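Local coordinates for putative capsid protein of prophage (Escherichia coli CFT073, PDB 3BQW), which is of unknown function but, as a putative major capsid protein of an E. coli prophage, probably builds the phage head shell, at residues A[26-34]-A[236-244]; A[57-65]-A[75-83]. All coordinates share one frame; numbering follows the deposited sequence.

Overall arrangement
Contact 1 (26-34 with 236-244) joins two helical pieces 202 residues apart in sequence, whereas contact 2 (57-65 with 75-83) pairs the two strands of a local hairpin. Contact 2 is nested along the chain inside the loop that contact 1 closes. The two do not touch: their centres lie 28 Å apart and their nearest atoms about 11 Å. Contact 1 sits nearer the middle of the molecule, about 10 Å from its centre, beside the long helix 113-146; contact 2 lies about 20 Å out, at one side of a four-stranded antiparallel sheet. Contact 1 rests on apolar packing and an amide-ring stack, contact 2 mainly on backbone hydrogen bonds.

Contact 1 of 2, residues A[26-34]-A[236-244]; sequences KFSPLFTTL and AAELACKNL
Helices 30-34 and 236-241 meet at 137° between their N-to-C directions, with axes 10.0 Å apart at closest approach, and T33 faces A240 in the backbone register. No hydrogen bond joins the two segments. A240 suits the interface because its small methyl leaves room for two side chains to reach it: CB lies 3.6 Å from L34 CD2 and 4.0 Å from T33 CG2. L34 meets it with one branch, CD2, which also touches A237 CA. L30 is long enough to bridge across; with CG anti to its backbone N (chi1 -175°), it brings CD1 to 4.0 Å from L244 CD1 and loosely near C241 SG (4.4 Å). In the fold, L30 and C241 rest on strands 248-254 and 257-267, each touching V248 and I260, while P29 takes the N-cap position of its helix. L244, last residue of a type I turn from C241, sends CD2 to 3.5 Å from S28 O. Beyond the helices, the flat amide of N243 can lie on the flat F27 ring, planes 10° apart, with CG 3.3 Å from F27 CZ, toward the rim; N243 CB makes a CH-pi contact 3.6 Å from the ring centroid. The opposite face of that ring carries the aliphatic CG of K26.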
ATOM      1  N   LYS A  26      12.721   4.673   0.192  1.00 36.49           N
ATOM      2  CA  LYS A  26      12.267   5.920  -0.390  1.00 37.01           C
ATOM      3  C   LYS A  26      10.973   5.786  -1.246  1.00 35.46           C
ATOM      4  O   LYS A  26      10.235   6.768  -1.404  1.00 34.72           O
ATOM      5  CB  LYS A  26      13.416   6.643  -1.118  1.00 37.13           C
ATOM      6  CG  LYS A  26      13.492   6.474  -2.605  1.00 39.75           C
ATOM      7  CD  LYS A  26      14.716   7.227  -3.212  1.00 40.38           C
ATOM      8  CE  LYS A  26      14.414   8.681  -3.664  1.00 42.99           C
ATOM      9  NZ  LYS A  26      15.573   9.294  -4.467  1.00 42.87           N
ATOM     10  N   PHE A  27      10.695   4.586  -1.766  1.00 33.66           N
ATOM     11  CA  PHE A  27       9.506   4.358  -2.588  1.00 32.34           C
ATOM     12  C   PHE A  27       8.502   3.455  -1.896  1.00 30.54           C
ATOM     13  O   PHE A  27       8.857   2.661  -1.040  1.00 30.71           O
ATOM     14  CB  PHE A  27       9.886   3.735  -3.937  1.00 33.00           C
ATOM     15  CG  PHE A  27      10.995   4.458  -4.644  1.00 33.42           C
ATOM     16  CD1 PHE A  27      10.899   5.813  -4.894  1.00 35.33           C
ATOM     17  CD2 PHE A  27      12.121   3.780  -5.073  1.00 34.20           C
ATOM     18  CE1 PHE A  27      11.929   6.498  -5.542  1.00 35.21           C
ATOM     19  CE2 PHE A  27      13.149   4.452  -5.724  1.00 35.48           C
ATOM     20  CZ  PHE A  27      13.046   5.818  -5.957  1.00 34.86           C
ATOM     21  N   SER A  28       7.249   3.602  -2.306  1.00 28.26           N
ATOM     22  CA  SER A  28       6.120   2.808  -1.833  1.00 26.97           C
ATOM     23  C   SER A  28       5.302   2.305  -3.026  1.00 25.45           C
ATOM     24  O   SER A  28       5.404   2.834  -4.137  1.00 25.17           O
ATOM     25  CB  SER A  28       5.198   3.657  -0.949  1.00 26.56           C
ATOM     26  OG  SER A  28       5.857   4.032   0.231  1.00 27.46           O
ATOM     27  N   PRO A  29       4.491   1.268  -2.808  1.00 23.80           N
ATOM     28  CA  PRO A  29       3.658   0.743  -3.872  1.00 23.33           C
ATOM     29  C   PRO A  29       2.703   1.774  -4.492  1.00 22.94           C
ATOM     30  O   PRO A  29       2.528   2.893  -3.972  1.00 22.04           O
ATOM     31  CB  PRO A  29       2.899  -0.371  -3.166  1.00 23.94           C
ATOM     32  CG  PRO A  29       3.745  -0.756  -2.086  1.00 23.21           C
ATOM     33  CD  PRO A  29       4.361   0.470  -1.588  1.00 23.54           C
ATOM     34  N   LEU A  30       2.096   1.391  -5.600  1.00 22.43           N
ATOM     35  CA  LEU A  30       1.397   2.331  -6.472  1.00 22.49           C
ATOM     36  C   LEU A  30       0.212   3.098  -5.850  1.00 21.76           C
ATOM     37  O   LEU A  30       0.155   4.302  -5.955  1.00 20.81           O
ATOM     38  CB  LEU A  30       0.926   1.612  -7.736  1.00 23.05           C
ATOM     39  CG  LEU A  30       0.276   2.501  -8.818  1.00 23.08           C
ATOM     40  CD1 LEU A  30       1.282   3.410  -9.422  1.00 21.27           C
ATOM     41  CD2 LEU A  30      -0.459   1.649  -9.866  1.00 24.60           C
ATOM     42  N   PHE A  31      -0.755   2.395  -5.265  1.00 22.48           N
ATOM     43  CA  PHE A  31      -1.942   3.054  -4.693  1.00 21.82           C
ATOM     44  C   PHE A  31      -1.551   3.991  -3.558  1.00 22.29           C
ATOM     45  O   PHE A  31      -2.048   5.122  -3.483  1.00 22.93           O
ATOM     46  CB  PHE A  31      -2.976   2.039  -4.248  1.00 21.52           C
ATOM     47  CG  PHE A  31      -3.811   1.499  -5.375  1.00 22.18           C
ATOM     48  CD1 PHE A  31      -3.257   0.642  -6.336  1.00 20.73           C
ATOM     49  CD2 PHE A  31      -5.149   1.868  -5.508  1.00 22.47           C
ATOM     50  CE1 PHE A  31      -4.046   0.131  -7.390  1.00 20.10           C
ATOM     51  CE2 PHE A  31      -5.936   1.367  -6.570  1.00 20.63           C
ATOM     52  CZ  PHE A  31      -5.378   0.496  -7.502  1.00 20.08           C
ATOM     53  N   THR A  32      -0.601   3.547  -2.727  1.00 21.72           N
ATOM     54  CA  THR A  32      -0.055   4.389  -1.696  1.00 21.66           C
ATOM     55  C   THR A  32       0.548   5.674  -2.288  1.00 21.95           C
ATOM     56  O   THR A  32       0.246   6.803  -1.835  1.00 21.01           O
ATOM     57  CB  THR A  32       0.979   3.655  -0.886  1.00 21.95           C
ATOM     58  OG1 THR A  32       0.383   2.466  -0.328  1.00 20.13           O
ATOM     59  CG2 THR A  32       1.527   4.572   0.226  1.00 20.07           C
ATOM     60  N   THR A  33       1.349   5.503  -3.327  1.00 21.61           N
ATOM     61  CA  THR A  33       2.008   6.618  -3.956  1.00 21.86           C
ATOM     62  C   THR A  33       1.044   7.588  -4.659  1.00 22.10           C
ATOM     63  O   THR A  33       1.231   8.792  -4.600  1.00 22.62           O
ATOM     64  CB  THR A  33       3.064   6.101  -4.934  1.00 21.86           C
ATOM     65  OG1 THR A  33       4.013   5.304  -4.199  1.00 23.00           O
ATOM     66  CG2 THR A  33       3.800   7.274  -5.621  1.00 22.35           C
ATOM     67  N   LEU A  34       0.046   7.074  -5.363  1.00 22.43           N
ATOM     68  CA  LEU A  34      -0.852   7.939  -6.104  1.00 22.96           C
ATOM     69  C   LEU A  34      -1.845   8.625  -5.179  1.00 22.89           C
ATOM     70  O   LEU A  34      -2.102   9.829  -5.313  1.00 23.61           O
ATOM     71  CB  LEU A  34      -1.621   7.139  -7.164  1.00 23.52           C
ATOM     72  CG  LEU A  34      -0.814   6.669  -8.374  1.00 24.82           C
ATOM     73  CD1 LEU A  34      -1.631   5.728  -9.217  1.00 24.65           C
ATOM     74  CD2 LEU A  34      -0.355   7.861  -9.178  1.00 24.22           C
ATOM     75  N   ALA A 236       1.892  13.189 -13.163  1.00 43.66           N
ATOM     76  CA  ALA A 236       2.062  12.537 -11.860  1.00 41.93           C
ATOM     77  C   ALA A 236       1.859  11.011 -11.946  1.00 40.52           C
ATOM     78  O   ALA A 236       2.582  10.256 -11.299  1.00 39.85           O
ATOM     79  CB  ALA A 236       1.092  13.121 -10.842  1.00 41.43           C
ATOM     80  N   ALA A 237       0.864  10.577 -12.732  1.00 38.83           N
ATOM     81  CA  ALA A 237       0.592   9.138 -12.939  1.00 38.43           C
ATOM     82  C   ALA A 237       1.836   8.435 -13.468  1.00 37.83           C
ATOM     83  O   ALA A 237       2.268   7.419 -12.955  1.00 37.62           O
ATOM     84  CB  ALA A 237      -0.586   8.947 -13.914  1.00 37.73           C
ATOM     85  N   GLU A 238       2.435   9.038 -14.484  1.00 37.90           N
ATOM     86  CA  GLU A 238       3.615   8.496 -15.153  1.00 37.50           C
ATOM     87  C   GLU A 238       4.868   8.500 -14.275  1.00 37.11           C
ATOM     88  O   GLU A 238       5.608   7.518 -14.201  1.00 36.71           O
ATOM     89  CB  GLU A 238       3.849   9.303 -16.423  1.00 37.22           C
ATOM     90  CG  GLU A 238       4.668   8.603 -17.399  1.00 37.96           C
ATOM     91  CD  GLU A 238       4.787   9.348 -18.707  1.00 38.60           C
ATOM     92  OE1 GLU A 238       3.973  10.267 -19.023  1.00 37.22           O
ATOM     93  OE2 GLU A 238       5.747   8.990 -19.418  1.00 41.29           O
ATOM     94  N   LEU A 239       5.117   9.622 -13.629  1.00 37.37           N
ATOM     95  CA  LEU A 239       6.164   9.716 -12.616  1.00 37.77           C
ATOM     96  C   LEU A 239       6.061   8.638 -11.519  1.00 37.27           C
ATOM     97  O   LEU A 239       7.065   8.036 -11.120  1.00 37.59           O
ATOM     98  CB  LEU A 239       6.099  11.089 -11.947  1.00 38.28           C
ATOM     99  CG  LEU A 239       7.175  12.135 -12.216  1.00 39.55           C
ATOM    100  CD1 LEU A 239       7.373  12.458 -13.702  1.00 39.73           C
ATOM    101  CD2 LEU A 239       6.764  13.378 -11.403  1.00 39.22           C
ATOM    102  N   ALA A 240       4.856   8.418 -11.010  1.00 36.49           N
ATOM    103  CA  ALA A 240       4.650   7.395  -9.984  1.00 36.00           C
ATOM    104  C   ALA A 240       5.076   5.974 -10.398  1.00 35.27           C
ATOM    105  O   ALA A 240       5.417   5.179  -9.529  1.00 36.50           O
ATOM    106  CB  ALA A 240       3.205   7.389  -9.525  1.00 35.94           C
ATOM    107  N   CYS A 241       5.062   5.651 -11.690  1.00 33.92           N
ATOM    108  CA  CYS A 241       5.403   4.301 -12.166  1.00 33.31           C
ATOM    109  C   CYS A 241       6.889   4.022 -12.386  1.00 33.76           C
ATOM    110  O   CYS A 241       7.300   2.857 -12.441  1.00 32.89           O
ATOM    111  CB  CYS A 241       4.702   4.019 -13.493  1.00 33.42           C
ATOM    112  SG  CYS A 241       2.910   3.943 -13.423  1.00 31.26           S
ATOM    113  N   LYS A 242       7.687   5.077 -12.558  1.00 34.72           N
ATOM    114  CA  LYS A 242       9.098   4.928 -12.944  1.00 35.34           C
ATOM    115  C   LYS A 242       9.901   4.089 -11.940  1.00 34.17           C
ATOM    116  O   LYS A 242      10.805   3.360 -12.341  1.00 33.88           O
ATOM    117  CB  LYS A 242       9.753   6.302 -13.188  1.00 35.72           C
ATOM    118  CG  LYS A 242       9.229   6.984 -14.499  1.00 38.73           C
ATOM    119  CD  LYS A 242      10.051   8.216 -14.953  1.00 38.85           C
ATOM    120  CE  LYS A 242      11.214   7.827 -15.896  1.00 42.67           C
ATOM    121  NZ  LYS A 242      12.402   8.774 -15.841  1.00 42.61           N
ATOM    122  N   ASN A 243       9.540   4.134 -10.661  1.00 32.93           N
ATOM    123  CA  ASN A 243      10.226   3.327  -9.654  1.00 32.85           C
ATOM    124  C   ASN A 243       9.557   2.016  -9.262  1.00 32.13           C
ATOM    125  O   ASN A 243      10.053   1.322  -8.378  1.00 31.96           O
ATOM    126  CB  ASN A 243      10.501   4.195  -8.447  1.00 33.38           C
ATOM    127  CG  ASN A 243      11.369   5.400  -8.815  1.00 35.25           C
ATOM    128  OD1 ASN A 243      12.521   5.251  -9.239  1.00 36.18           O
ATOM    129  ND2 ASN A 243      10.784   6.585  -8.739  1.00 38.76           N
ATOM    130  N   LEU A 244       8.507   1.639  -9.990  1.00 31.17           N
ATOM    131  CA  LEU A 244       7.666   0.469  -9.686  1.00 30.96           C
ATOM    132  C   LEU A 244       7.593  -0.507 -10.879  1.00 31.04           C
ATOM    133  O   LEU A 244       6.637  -1.271 -11.019  1.00 30.53           O
ATOM    134  CB  LEU A 244       6.250   0.942  -9.281  1.00 30.35           C
ATOM    135  CG  LEU A 244       6.247   1.923  -8.099  1.00 30.61           C
ATOM    136  CD1 LEU A 244       4.881   2.522  -7.823  1.00 28.80           C
ATOM    137  CD2 LEU A 244       6.785   1.209  -6.862  1.00 31.14           C
TER

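Contact 2 of 2, residues A[57-65]-A[75-83]; sequences VTMSAFCSP and KGYETSTIK
A61 and T79 form an antiparallel hydrogen-bonded pair, as do C63 and Y77, with F62 and E78 as the non-hydrogen-bonded pair between them. A61 N donates to T79 O at 3.0 Å and T79 N returns to A61 O; C63 N reaches Y77 O along a nearly straight N-H (172°), and the return bond from Y77 N to C63 O is more bent. CA-H...O contacts fill in beside these bonds, among them E78 CA to A61 O. This is the hairpin of strands 61-67 and 70-79, which strand 159-162 continues into a sheet on the side of 61-67.

One side-chain hydrogen bond lies on the face that carries F62 and E78. The E78 chain bends at chi2 (-73°), folding its carboxylate back toward the neighbouring strand. S60 OG, turned between its backbone N and carbonyl carbon (chi1 65°), donates to E78 OE1 at 2.7 Å, nearly along the C-O axis.

On the same face the F62 ring packs over the backbone of G76 and Y77, with CZ 3.4 Å from G76 C; glycine leaves room there, and K164 adds a cation-pi contact.

Apolar contacts gather on the other face. I82 CD1 touches A61 CB and lies 3.8 Å from C63 SG, small side chains that admit the isoleucine tip, while T79 CG2 also meets C63 SG. At the far end P65 CG packs on K75 CB.

T79 OG1 accepts from T81 N in an ST turn as the chain leaves the hairpin. With four main-chain bonds setting the register, the side chains mainly distinguish the two faces.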
ATOM      1  N   VAL A  57      -8.572  16.278   3.717  1.00 41.30           N
ATOM      2  CA  VAL A  57      -8.666  14.832   3.844  1.00 39.02           C
ATOM      3  C   VAL A  57      -9.850  14.415   4.746  1.00 36.59           C
ATOM      4  O   VAL A  57     -10.452  15.242   5.421  1.00 35.05           O
ATOM      5  CB  VAL A  57      -7.334  14.200   4.259  1.00 39.33           C
ATOM      6  CG1 VAL A  57      -6.193  14.835   3.460  1.00 40.35           C
ATOM      7  CG2 VAL A  57      -7.099  14.319   5.746  1.00 39.91           C
ATOM      8  N   THR A  58     -10.202  13.130   4.697  1.00 34.70           N
ATOM      9  CA  THR A  58     -11.365  12.587   5.427  1.00 33.00           C
ATOM     10  C   THR A  58     -11.098  12.591   6.933  1.00 33.01           C
ATOM     11  O   THR A  58     -10.042  12.150   7.388  1.00 31.76           O
ATOM     12  CB  THR A  58     -11.684  11.150   4.947  1.00 32.24           C
ATOM     13  OG1 THR A  58     -11.854  11.168   3.534  1.00 30.56           O
ATOM     14  CG2 THR A  58     -12.933  10.610   5.558  1.00 31.22           C
ATOM     15  N   MET A  59     -12.054  13.071   7.718  1.00 32.98           N
ATOM     16  CA  MET A  59     -11.766  13.255   9.149  1.00 33.83           C
ATOM     17  C   MET A  59     -12.628  12.423  10.089  1.00 32.05           C
ATOM     18  O   MET A  59     -12.522  12.551  11.304  1.00 31.86           O
ATOM     19  CB  MET A  59     -11.796  14.741   9.503  1.00 34.19           C
ATOM     20  CG  MET A  59     -10.479  15.421   9.121  1.00 35.80           C
ATOM     21  SD  MET A  59     -10.577  17.143   9.489  1.00 36.99           S
ATOM     22  CE  MET A  59      -8.991  17.418  10.249  1.00 37.50           C
ATOM     23  N   SER A  60     -13.445  11.548   9.516  1.00 30.65           N
ATOM     24  CA  SER A  60     -14.063  10.496  10.290  1.00 29.69           C
ATOM     25  C   SER A  60     -14.310   9.274   9.435  1.00 28.74           C
ATOM     26  O   SER A  60     -14.298   9.339   8.210  1.00 27.94           O
ATOM     27  CB  SER A  60     -15.363  10.983  10.945  1.00 30.26           C
ATOM     28  OG  SER A  60     -16.344  11.295   9.995  1.00 30.54           O
ATOM     29  N   ALA A  61     -14.522   8.149  10.109  1.00 27.93           N
ATOM     30  CA  ALA A  61     -14.909   6.902   9.459  1.00 26.97           C
ATOM     31  C   ALA A  61     -15.922   6.202  10.348  1.00 26.03           C
ATOM     32  O   ALA A  61     -16.007   6.468  11.547  1.00 25.95           O
ATOM     33  CB  ALA A  61     -13.682   5.998   9.215  1.00 26.40           C
ATOM     34  N   PHE A  62     -16.713   5.334   9.734  1.00 25.66           N
ATOM     35  CA  PHE A  62     -17.699   4.530  10.439  1.00 24.74           C
ATOM     36  C   PHE A  62     -17.035   3.221  10.818  1.00 24.56           C
ATOM     37  O   PHE A  62     -16.689   2.395   9.968  1.00 24.70           O
ATOM     38  CB  PHE A  62     -18.907   4.300   9.548  1.00 25.26           C
ATOM     39  CG  PHE A  62     -20.114   3.747  10.267  1.00 24.87           C
ATOM     40  CD1 PHE A  62     -20.998   4.588  10.903  1.00 26.45           C
ATOM     41  CD2 PHE A  62     -20.389   2.393  10.239  1.00 24.61           C
ATOM     42  CE1 PHE A  62     -22.118   4.083  11.523  1.00 26.40           C
ATOM     43  CE2 PHE A  62     -21.508   1.874  10.861  1.00 24.52           C
ATOM     44  CZ  PHE A  62     -22.366   2.711  11.497  1.00 24.88           C
ATOM     45  N   CYS A  63     -16.857   3.049  12.114  1.00 24.67           N
ATOM     46  CA  CYS A  63     -16.128   1.946  12.672  1.00 24.89           C
ATOM     47  C   CYS A  63     -17.091   1.004  13.377  1.00 24.20           C
ATOM     48  O   CYS A  63     -17.907   1.430  14.190  1.00 24.28           O
ATOM     49  CB  CYS A  63     -15.062   2.478  13.635  1.00 25.01           C
ATOM     50  SG  CYS A  63     -13.779   3.383  12.748  1.00 28.16           S
ATOM     51  N   SER A  64     -16.989  -0.277  13.037  1.00 23.76           N
ATOM     52  CA  SER A  64     -17.884  -1.300  13.533  1.00 22.90           C
ATOM     53  C   SER A  64     -17.093  -2.465  14.118  1.00 22.81           C
ATOM     54  O   SER A  64     -16.144  -2.925  13.506  1.00 22.05           O
ATOM     55  CB  SER A  64     -18.769  -1.832  12.395  1.00 22.84           C
ATOM     56  OG  SER A  64     -19.626  -0.840  11.876  1.00 20.45           O
ATOM     57  N   PRO A  65     -17.552  -3.013  15.266  1.00 22.82           N
ATOM     58  CA  PRO A  65     -16.886  -4.202  15.740  1.00 22.76           C
ATOM     59  C   PRO A  65     -17.284  -5.422  14.871  1.00 23.04           C
ATOM     60  O   PRO A  65     -18.235  -5.358  14.061  1.00 22.10           O
ATOM     61  CB  PRO A  65     -17.403  -4.343  17.183  1.00 23.33           C
ATOM     62  CG  PRO A  65     -18.707  -3.679  17.206  1.00 23.14           C
ATOM     63  CD  PRO A  65     -18.716  -2.650  16.089  1.00 22.15           C
ATOM     64  N   LYS A  75     -23.665  -1.793  15.806  1.00 24.57           N
ATOM     65  CA  LYS A  75     -22.740  -1.295  16.826  1.00 24.80           C
ATOM     66  C   LYS A  75     -21.641  -0.375  16.286  1.00 24.80           C
ATOM     67  O   LYS A  75     -20.729  -0.041  17.009  1.00 24.84           O
ATOM     68  CB  LYS A  75     -22.117  -2.460  17.604  1.00 24.73           C
ATOM     69  CG  LYS A  75     -23.140  -3.246  18.436  1.00 24.56           C
ATOM     70  CD  LYS A  75     -22.485  -4.379  19.207  1.00 24.31           C
ATOM     71  CE  LYS A  75     -23.539  -5.325  19.771  1.00 25.07           C
ATOM     72  NZ  LYS A  75     -22.891  -6.521  20.407  1.00 24.74           N
ATOM     73  N   GLY A  76     -21.751   0.052  15.034  1.00 25.93           N
ATOM     74  CA  GLY A  76     -20.798   0.981  14.452  1.00 27.13           C
ATOM     75  C   GLY A  76     -21.220   2.416  14.640  1.00 28.03           C
ATOM     76  O   GLY A  76     -22.390   2.703  14.863  1.00 28.81           O
ATOM     77  N   TYR A  77     -20.263   3.329  14.542  1.00 29.40           N
ATOM     78  CA  TYR A  77     -20.529   4.750  14.712  1.00 29.99           C
ATOM     79  C   TYR A  77     -19.418   5.551  14.004  1.00 29.69           C
ATOM     80  O   TYR A  77     -18.288   5.052  13.854  1.00 29.01           O
ATOM     81  CB  TYR A  77     -20.662   5.082  16.219  1.00 31.91           C
ATOM     82  CG  TYR A  77     -19.422   4.809  17.017  1.00 33.55           C
ATOM     83  CD1 TYR A  77     -18.613   5.848  17.462  1.00 35.10           C
ATOM     84  CD2 TYR A  77     -19.022   3.504  17.282  1.00 37.20           C
ATOM     85  CE1 TYR A  77     -17.426   5.593  18.154  1.00 36.80           C
ATOM     86  CE2 TYR A  77     -17.832   3.231  17.970  1.00 38.46           C
ATOM     87  CZ  TYR A  77     -17.038   4.282  18.407  1.00 37.44           C
ATOM     88  OH  TYR A  77     -15.866   4.006  19.091  1.00 37.25           O
ATOM     89  N   GLU A  78     -19.756   6.757  13.531  1.00 29.13           N
ATOM     90  CA  GLU A  78     -18.766   7.692  13.000  1.00 29.50           C
ATOM     91  C   GLU A  78     -17.883   8.214  14.099  1.00 28.11           C
ATOM     92  O   GLU A  78     -18.363   8.723  15.094  1.00 28.22           O
ATOM     93  CB  GLU A  78     -19.376   8.898  12.310  1.00 29.49           C
ATOM     94  CG  GLU A  78     -19.888   8.605  10.949  1.00 33.24           C
ATOM     95  CD  GLU A  78     -18.824   8.388   9.897  1.00 33.74           C
ATOM     96  OE1 GLU A  78     -17.763   9.020   9.908  1.00 37.15           O
ATOM     97  OE2 GLU A  78     -19.097   7.598   8.990  1.00 40.85           O
ATOM     98  N   THR A  79     -16.582   8.088  13.885  1.00 27.51           N
ATOM     99  CA  THR A  79     -15.602   8.554  14.847  1.00 26.35           C
ATOM    100  C   THR A  79     -14.399   9.131  14.109  1.00 26.32           C
ATOM    101  O   THR A  79     -14.047   8.674  13.023  1.00 24.89           O
ATOM    102  CB  THR A  79     -15.187   7.419  15.783  1.00 26.01           C
ATOM    103  OG1 THR A  79     -14.205   7.902  16.704  1.00 24.96           O
ATOM    104  CG2 THR A  79     -14.640   6.208  15.003  1.00 25.14           C
ATOM    105  N   SER A  80     -13.783  10.146  14.704  1.00 26.61           N
ATOM    106  CA  SER A  80     -12.527  10.694  14.205  1.00 27.58           C
ATOM    107  C   SER A  80     -11.316  10.061  14.893  1.00 27.29           C
ATOM    108  O   SER A  80     -10.172  10.333  14.536  1.00 28.29           O
ATOM    109  CB  SER A  80     -12.526  12.215  14.363  1.00 27.77           C
ATOM    110  OG  SER A  80     -12.576  12.577  15.729  1.00 30.08           O
ATOM    111  N   THR A  81     -11.575   9.198  15.863  1.00 27.39           N
ATOM    112  CA  THR A  81     -10.545   8.402  16.509  1.00 28.14           C
ATOM    113  C   THR A  81     -10.494   7.024  15.861  1.00 28.84           C
ATOM    114  O   THR A  81     -11.471   6.273  15.919  1.00 28.32           O
ATOM    115  CB  THR A  81     -10.831   8.267  18.012  1.00 28.33           C
ATOM    116  OG1 THR A  81     -10.997   9.574  18.556  1.00 28.55           O
ATOM    117  CG2 THR A  81      -9.697   7.557  18.751  1.00 27.60           C
ATOM    118  N   ILE A  82      -9.349   6.712  15.249  1.00 29.34           N
ATOM    119  CA  ILE A  82      -9.120   5.453  14.551  1.00 29.75           C
ATOM    120  C   ILE A  82      -7.988   4.698  15.249  1.00 29.41           C
ATOM    121  O   ILE A  82      -6.921   5.249  15.472  1.00 30.00           O
ATOM    122  CB  ILE A  82      -8.708   5.692  13.071  1.00 30.10           C
ATOM    123  CG1 ILE A  82      -9.746   6.551  12.330  1.00 31.31           C
ATOM    124  CG2 ILE A  82      -8.433   4.354  12.351  1.00 30.43           C
ATOM    125  CD1 ILE A  82     -11.043   5.889  12.051  1.00 31.75           C
ATOM    126  N   LYS A  83      -8.218   3.435  15.581  1.00 29.62           N
ATOM    127  CA  LYS A  83      -7.189   2.591  16.176  1.00 29.43           C
ATOM    128  C   LYS A  83      -6.454   1.851  15.048  1.00 28.75           C
ATOM    129  O   LYS A  83      -7.040   1.067  14.341  1.00 28.51           O
ATOM    130  CB  LYS A  83      -7.819   1.628  17.195  1.00 30.13           C
ATOM    131  CG  LYS A  83      -6.825   0.678  17.931  1.00 31.77           C
ATOM    132  CD  LYS A  83      -5.834   1.347  18.936  1.00 31.77           C
ATOM    133  CE  LYS A  83      -4.494   0.585  19.053  1.00 34.70           C
ATOM    134  NZ  LYS A  83      -3.814   0.144  17.722  1.00 32.27           N
TER